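Local coordinates for odorant binding protein (AGAP010409-PA) (Anopheles gambiae, PDB 3L4A) that probably binds small odorant molecules as a secreted, all-helical carrier of the insect odorant-binding protein family, at residues F32-R43 against L96-Q105. Numbering follows the deposited sequence.
Sequences FPDDPVTHCFVR and LCERAYSAFQ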
ATOM      1  N   PHE A  32      -0.897   6.374  -8.136  1.00 17.30           N
ATOM      2  CA  PHE A  32       0.199   5.411  -8.256  1.00 13.97           C
ATOM      3  C   PHE A  32       0.078   4.524  -9.488  1.00 16.59           C
ATOM      4  O   PHE A  32      -0.553   3.475  -9.448  1.00 18.79           O
ATOM      5  CB  PHE A  32       0.294   4.570  -6.980  1.00 16.55           C
ATOM      6  CG  PHE A  32       0.380   5.398  -5.742  1.00 15.01           C
ATOM      7  CD1 PHE A  32      -0.766   5.731  -5.038  1.00 16.79           C
ATOM      8  CD2 PHE A  32       1.599   5.897  -5.303  1.00 14.00           C
ATOM      9  CE1 PHE A  32      -0.696   6.518  -3.906  1.00 18.60           C
ATOM     10  CE2 PHE A  32       1.677   6.686  -4.173  1.00 17.65           C
ATOM     11  CZ  PHE A  32       0.526   6.995  -3.467  1.00 18.60           C
ATOM     12  N   PRO A  33       0.692   4.953 -10.600  1.00 17.49           N
ATOM     13  CA  PRO A  33       0.627   4.251 -11.886  1.00 17.20           C
ATOM     14  C   PRO A  33       1.246   2.858 -11.838  1.00 15.62           C
ATOM     15  O   PRO A  33       2.063   2.571 -10.959  1.00 13.42           O
ATOM     16  CB  PRO A  33       1.455   5.145 -12.819  1.00 20.45           C
ATOM     17  CG  PRO A  33       1.516   6.465 -12.139  1.00 18.49           C
ATOM     18  CD  PRO A  33       1.521   6.166 -10.675  1.00 16.86           C
ATOM     19  N   ASP A  34       0.854   2.005 -12.781  1.00 15.26           N
ATOM     20  CA  ASP A  34       1.294   0.620 -12.815  1.00 16.81           C
ATOM     21  C   ASP A  34       2.594   0.496 -13.608  1.00 20.76           C
ATOM     22  O   ASP A  34       2.611   0.005 -14.737  1.00 22.05           O
ATOM     23  CB  ASP A  34       0.188  -0.260 -13.413  1.00 17.28           C
ATOM     24  CG  ASP A  34       0.458  -1.740 -13.243  1.00 22.83           C
ATOM     25  OD1 ASP A  34       1.611  -2.117 -12.956  1.00 22.68           O
ATOM     26  OD2 ASP A  34      -0.490  -2.538 -13.416  1.00 23.86           O
ATOM     27  N   ASP A  35       3.684   0.954 -13.000  1.00 13.94           N
ATOM     28  CA  ASP A  35       5.007   0.910 -13.617  1.00 13.30           C
ATOM     29  C   ASP A  35       6.028   0.420 -12.586  1.00 13.16           C
ATOM     30  O   ASP A  35       5.786   0.525 -11.391  1.00 11.74           O
ATOM     31  CB  ASP A  35       5.378   2.299 -14.148  1.00 11.08           C
ATOM     32  CG  ASP A  35       5.705   3.286 -13.044  1.00 11.71           C
ATOM     33  OD1 ASP A  35       4.834   4.107 -12.698  1.00 13.63           O
ATOM     34  OD2 ASP A  35       6.840   3.243 -12.534  1.00 12.16           O
ATOM     35  N   PRO A  36       7.169  -0.118 -13.037  1.00 10.83           N
ATOM     36  CA  PRO A  36       8.122  -0.749 -12.113  1.00 13.62           C
ATOM     37  C   PRO A  36       8.662   0.172 -11.017  1.00  9.79           C
ATOM     38  O   PRO A  36       8.875  -0.285  -9.896  1.00 11.59           O
ATOM     39  CB  PRO A  36       9.259  -1.195 -13.035  1.00 19.05           C
ATOM     40  CG  PRO A  36       8.613  -1.373 -14.364  1.00 21.38           C
ATOM     41  CD  PRO A  36       7.555  -0.315 -14.445  1.00 17.37           C
ATOM     42  N   VAL A  37       8.897   1.440 -11.335  1.00  9.94           N
ATOM     43  CA  VAL A  37       9.386   2.385 -10.336  1.00  7.46           C
ATOM     44  C   VAL A  37       8.332   2.587  -9.262  1.00 10.39           C
ATOM     45  O   VAL A  37       8.610   2.467  -8.064  1.00  8.99           O
ATOM     46  CB  VAL A  37       9.749   3.741 -10.969  1.00  9.72           C
ATOM     47  CG1 VAL A  37      10.163   4.740  -9.893  1.00  9.13           C
ATOM     48  CG2 VAL A  37      10.873   3.553 -11.973  1.00 10.88           C
ATOM     49  N   THR A  38       7.112   2.882  -9.693  1.00  9.09           N
ATOM     50  CA  THR A  38       6.007   3.060  -8.756  1.00  6.91           C
ATOM     51  C   THR A  38       5.747   1.797  -7.930  1.00  6.90           C
ATOM     52  O   THR A  38       5.385   1.892  -6.755  1.00  7.48           O
ATOM     53  CB  THR A  38       4.729   3.505  -9.474  1.00 10.82           C
ATOM     54  OG1 THR A  38       4.975   4.766 -10.112  1.00 10.96           O
ATOM     55  CG2 THR A  38       3.595   3.683  -8.485  1.00 10.28           C
ATOM     56  N   HIS A  39       5.917   0.624  -8.528  1.00  8.17           N
ATOM     57  CA  HIS A  39       5.758  -0.604  -7.750  1.00 10.31           C
ATOM     58  C   HIS A  39       6.672  -0.566  -6.537  1.00  8.59           C
ATOM     59  O   HIS A  39       6.249  -0.822  -5.408  1.00  9.15           O
ATOM     60  CB  HIS A  39       6.100  -1.850  -8.565  1.00  9.44           C
ATOM     61  CG  HIS A  39       5.173  -2.107  -9.708  1.00 10.27           C
ATOM     62  ND1 HIS A  39       5.454  -3.039 -10.685  1.00 16.74           N
ATOM     63  CD2 HIS A  39       3.983  -1.556 -10.044  1.00  7.85           C
ATOM     64  CE1 HIS A  39       4.470  -3.057 -11.568  1.00 15.68           C
ATOM     65  NE2 HIS A  39       3.565  -2.167 -11.204  1.00 13.06           N
ATOM     66  N   CYS A  40       7.942  -0.265  -6.771  1.00  7.63           N
ATOM     67  CA  CYS A  40       8.905  -0.219  -5.684  1.00  8.71           C
ATOM     68  C   CYS A  40       8.654   0.943  -4.732  1.00  8.63           C
ATOM     69  O   CYS A  40       8.874   0.819  -3.528  1.00  8.30           O
ATOM     70  CB  CYS A  40      10.340  -0.191  -6.217  1.00  8.86           C
ATOM     71  SG  CYS A  40      10.863  -1.744  -6.988  1.00 11.54           S
ATOM     72  N   PHE A  41       8.173   2.062  -5.261  1.00  7.87           N
ATOM     73  CA  PHE A  41       7.826   3.201  -4.426  1.00  6.82           C
ATOM     74  C   PHE A  41       6.702   2.837  -3.447  1.00  8.67           C
ATOM     75  O   PHE A  41       6.780   3.146  -2.257  1.00  7.46           O
ATOM     76  CB  PHE A  41       7.429   4.405  -5.286  1.00  9.91           C
ATOM     77  CG  PHE A  41       7.138   5.640  -4.485  1.00  8.93           C
ATOM     78  CD1 PHE A  41       8.176   6.425  -4.003  1.00  8.68           C
ATOM     79  CD2 PHE A  41       5.835   6.010  -4.197  1.00 11.33           C
ATOM     80  CE1 PHE A  41       7.923   7.563  -3.266  1.00  6.05           C
ATOM     81  CE2 PHE A  41       5.568   7.147  -3.452  1.00 14.48           C
ATOM     82  CZ  PHE A  41       6.618   7.924  -2.982  1.00  9.98           C
ATOM     83  N   VAL A  42       5.657   2.190  -3.958  1.00  7.12           N
ATOM     84  CA  VAL A  42       4.540   1.774  -3.125  1.00  8.32           C
ATOM     85  C   VAL A  42       4.998   0.778  -2.060  1.00  6.89           C
ATOM     86  O   VAL A  42       4.616   0.881  -0.893  1.00  6.89           O
ATOM     87  CB  VAL A  42       3.418   1.198  -3.989  1.00  7.13           C
ATOM     88  CG1 VAL A  42       2.429   0.415  -3.127  1.00  8.87           C
ATOM     89  CG2 VAL A  42       2.743   2.333  -4.753  1.00  8.50           C
ATOM     90  N   ARG A  43       5.846  -0.166  -2.443  1.00  7.50           N
ATOM     91  CA  ARG A  43       6.438  -1.067  -1.456  1.00  7.35           C
ATOM     92  C   ARG A  43       7.153  -0.277  -0.357  1.00  8.54           C
ATOM     93  O   ARG A  43       6.974  -0.541   0.827  1.00  8.58           O
ATOM     94  CB  ARG A  43       7.411  -2.039  -2.110  1.00  7.90           C
ATOM     95  CG  ARG A  43       8.181  -2.888  -1.110  1.00  9.29           C
ATOM     96  CD  ARG A  43       8.990  -3.951  -1.816  1.00  9.04           C
ATOM     97  NE  ARG A  43       9.810  -4.723  -0.884  1.00 12.73           N
ATOM     98  CZ  ARG A  43      11.046  -4.388  -0.530  1.00 14.42           C
ATOM     99  NH1 ARG A  43      11.616  -3.303  -1.043  1.00 16.36           N
ATOM    100  NH2 ARG A  43      11.717  -5.146   0.325  1.00 18.06           N
ATOM    101  N   LEU A  96       9.392  -8.530  -5.449  1.00 11.69           N
ATOM    102  CA  LEU A  96       8.874  -7.967  -4.195  1.00 12.50           C
ATOM    103  C   LEU A  96       8.110  -6.661  -4.384  1.00 13.23           C
ATOM    104  O   LEU A  96       7.160  -6.373  -3.660  1.00 11.02           O
ATOM    105  CB  LEU A  96      10.008  -7.734  -3.194  1.00 14.97           C
ATOM    106  CG  LEU A  96      10.696  -8.962  -2.606  1.00 20.82           C
ATOM    107  CD1 LEU A  96      11.606  -8.534  -1.469  1.00 20.24           C
ATOM    108  CD2 LEU A  96       9.666  -9.972  -2.120  1.00 19.17           C
ATOM    109  N   CYS A  97       8.542  -5.853  -5.340  1.00  9.92           N
ATOM    110  CA  CYS A  97       7.841  -4.607  -5.601  1.00  9.42           C
ATOM    111  C   CYS A  97       6.506  -4.883  -6.269  1.00  8.85           C
ATOM    112  O   CYS A  97       5.489  -4.295  -5.902  1.00  9.11           O
ATOM    113  CB  CYS A  97       8.678  -3.699  -6.490  1.00 10.30           C
ATOM    114  SG  CYS A  97      10.237  -3.222  -5.742  1.00 11.42           S
ATOM    115  N   GLU A  98       6.505  -5.765  -7.261  1.00 10.03           N
ATOM    116  CA  GLU A  98       5.257  -6.117  -7.926  1.00 10.11           C
ATOM    117  C   GLU A  98       4.267  -6.718  -6.919  1.00  8.94           C
ATOM    118  O   GLU A  98       3.064  -6.445  -6.971  1.00  9.46           O
ATOM    119  CB  GLU A  98       5.516  -7.092  -9.079  1.00 12.51           C
ATOM    120  CG  GLU A  98       4.271  -7.437  -9.882  1.00 17.32           C
ATOM    121  CD  GLU A  98       4.540  -8.502 -10.925  1.00 28.05           C
ATOM    122  OE1 GLU A  98       3.580  -9.180 -11.344  1.00 33.16           O
ATOM    123  OE2 GLU A  98       5.717  -8.663 -11.312  1.00 27.41           O
ATOM    124  N   ARG A  99       4.781  -7.532  -6.002  1.00  8.96           N
ATOM    125  CA  ARG A  99       3.953  -8.148  -4.973  1.00  7.83           C
ATOM    126  C   ARG A  99       3.271  -7.098  -4.093  1.00  9.67           C
ATOM    127  O   ARG A  99       2.061  -7.177  -3.845  1.00  9.46           O
ATOM    128  CB  ARG A  99       4.781  -9.108  -4.119  1.00 11.27           C
ATOM    129  CG  ARG A  99       3.960  -9.924  -3.139  1.00 10.13           C
ATOM    130  CD  ARG A  99       4.843 -10.611  -2.121  1.00 12.13           C
ATOM    131  NE  ARG A  99       5.718 -11.584  -2.763  1.00 11.71           N
ATOM    132  CZ  ARG A  99       6.728 -12.191  -2.152  1.00 20.59           C
ATOM    133  NH1 ARG A  99       6.991 -11.920  -0.880  1.00 18.51           N
ATOM    134  NH2 ARG A  99       7.476 -13.061  -2.817  1.00 18.85           N
ATOM    135  N   ALA A 100       4.041  -6.121  -3.614  1.00  7.32           N
ATOM    136  CA  ALA A 100       3.480  -5.079  -2.764  1.00  8.66           C
ATOM    137  C   ALA A 100       2.449  -4.264  -3.528  1.00  8.94           C
ATOM    138  O   ALA A 100       1.394  -3.932  -2.996  1.00  7.94           O
ATOM    139  CB  ALA A 100       4.584  -4.164  -2.219  1.00  9.67           C
ATOM    140  N   TYR A 101       2.753  -3.928  -4.779  1.00  7.89           N
ATOM    141  CA  TYR A 101       1.825  -3.133  -5.568  1.00  7.12           C
ATOM    142  C   TYR A 101       0.510  -3.885  -5.788  1.00  8.82           C
ATOM    143  O   TYR A 101      -0.577  -3.318  -5.618  1.00  8.36           O
ATOM    144  CB  TYR A 101       2.469  -2.756  -6.901  1.00  9.02           C
ATOM    145  CG  TYR A 101       1.648  -1.794  -7.727  1.00  8.21           C
ATOM    146  CD1 TYR A 101       0.814  -2.257  -8.735  1.00 10.50           C
ATOM    147  CD2 TYR A 101       1.720  -0.423  -7.513  1.00 10.09           C
ATOM    148  CE1 TYR A 101       0.060  -1.377  -9.495  1.00 14.33           C
ATOM    149  CE2 TYR A 101       0.964   0.468  -8.269  1.00 11.57           C
ATOM    150  CZ  TYR A 101       0.139  -0.022  -9.258  1.00 13.17           C
ATOM    151  OH  TYR A 101      -0.615   0.841 -10.021  1.00 16.02           O
ATOM    152  N   SER A 102       0.617  -5.163  -6.150  1.00  8.43           N
ATOM    153  CA  SER A 102      -0.561  -6.003  -6.318  1.00  8.11           C
ATOM    154  C   SER A 102      -1.378  -6.063  -5.033  1.00  8.40           C
ATOM    155  O   SER A 102      -2.601  -5.945  -5.056  1.00  9.10           O
ATOM    156  CB  SER A 102      -0.176  -7.415  -6.753  0.76  9.39           C
ATOM    157  OG  SER A 102      -1.342  -8.190  -6.983  0.76 13.38           O
ATOM    158  N   ALA A 103      -0.699  -6.234  -3.903  1.00  8.13           N
ATOM    159  CA  ALA A 103      -1.383  -6.291  -2.619  1.00  7.29           C
ATOM    160  C   ALA A 103      -2.190  -5.023  -2.388  1.00  8.97           C
ATOM    161  O   ALA A 103      -3.376  -5.079  -2.051  1.00 10.27           O
ATOM    162  CB  ALA A 103      -0.373  -6.499  -1.494  1.00  9.39           C
ATOM    163  N   PHE A 104      -1.554  -3.872  -2.581  1.00  7.85           N
ATOM    164  CA  PHE A 104      -2.230  -2.613  -2.312  1.00 11.39           C
ATOM    165  C   PHE A 104      -3.384  -2.309  -3.269  1.00 11.30           C
ATOM    166  O   PHE A 104      -4.281  -1.539  -2.934  1.00 10.59           O
ATOM    167  CB  PHE A 104      -1.233  -1.459  -2.232  1.00 13.52           C
ATOM    168  CG  PHE A 104      -0.580  -1.326  -0.878  1.00 10.68           C
ATOM    169  CD1 PHE A 104      -1.288  -0.803   0.195  1.00 14.20           C
ATOM    170  CD2 PHE A 104       0.733  -1.737  -0.677  1.00 11.91           C
ATOM    171  CE1 PHE A 104      -0.700  -0.683   1.447  1.00 13.25           C
ATOM    172  CE2 PHE A 104       1.331  -1.613   0.569  1.00 15.86           C
ATOM    173  CZ  PHE A 104       0.610  -1.083   1.632  1.00 14.36           C
ATOM    174  N   GLN A 105      -3.393  -2.931  -4.442  1.00  8.38           N
ATOM    175  CA  GLN A 105      -4.535  -2.768  -5.333  1.00  9.96           C
ATOM    176  C   GLN A 105      -5.848  -3.197  -4.667  1.00 10.68           C
ATOM    177  O   GLN A 105      -6.915  -2.672  -4.994  1.00 10.57           O
ATOM    178  CB  GLN A 105      -4.325  -3.518  -6.648  1.00  9.87           C
ATOM    179  CG  GLN A 105      -3.284  -2.880  -7.562  1.00 12.79           C
ATOM    180  CD  GLN A 105      -3.110  -3.648  -8.845  1.00 21.51           C
ATOM    181  OE1 GLN A 105      -2.975  -3.061  -9.919  1.00 27.02           O
ATOM    182  NE2 GLN A 105      -3.124  -4.973  -8.747  1.00 20.18           N
TER
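Cys40 and Cys97 join helix 36-48 to helix 96-105 through an SG-SG bond of 2.0 Å, one of the three disulfides that tie together this all-helical fold of the PBP/GOBP family. The S-S torsion of 96° is close to the relaxed right angle, and the segment axes approach to 7.5 Å at 73°, evidence of a steep crossing pinned where the helices meet. Next to the disulfide, CB of Arg43 lies 3.5 Å from CB of Ala100, a small residue that allows this close approach. The extended Arg43 chain then runs past the backbone carbonyl of Leu96, with NE by the Leu96 CB, while its NH2 forms a salt bridge with Asp54.

On the other flank, the ring of Tyr101 meets Phe32, Asp34, His39 and Val42. Carried by a CG anti to the backbone N, it reaches across to the loop preceding helix 36-48. CD2 of His39 sits over one face of this ring, toward its rim, 3.3 Å from Tyr101 CG, and the two rings meet obliquely, their planes inclined. Val42 divides its branches, CG2 going to the Tyr101 ring edge and CG1 to Phe104 CD2 at 3.7 Å.

The imidazole itself is steadied from within its own segment. His39 NE2 donates to Asp34 OD1 over 2.6 Å; OD1 lies in the imidazole plane, while the donor comes to its anti side from somewhat outside the carboxylate plane. This bond should limit ring rotation and, through Asp34, tether the loop to the helix. That carboxylate also lies against Tyr101 CE1. At the far end of the phenol, the hydroxyl OH of Tyr101 donates to the Phe32 backbone O at 2.7 Å, meeting the C=O at 147° and somewhat tilted from the carbonyl plane.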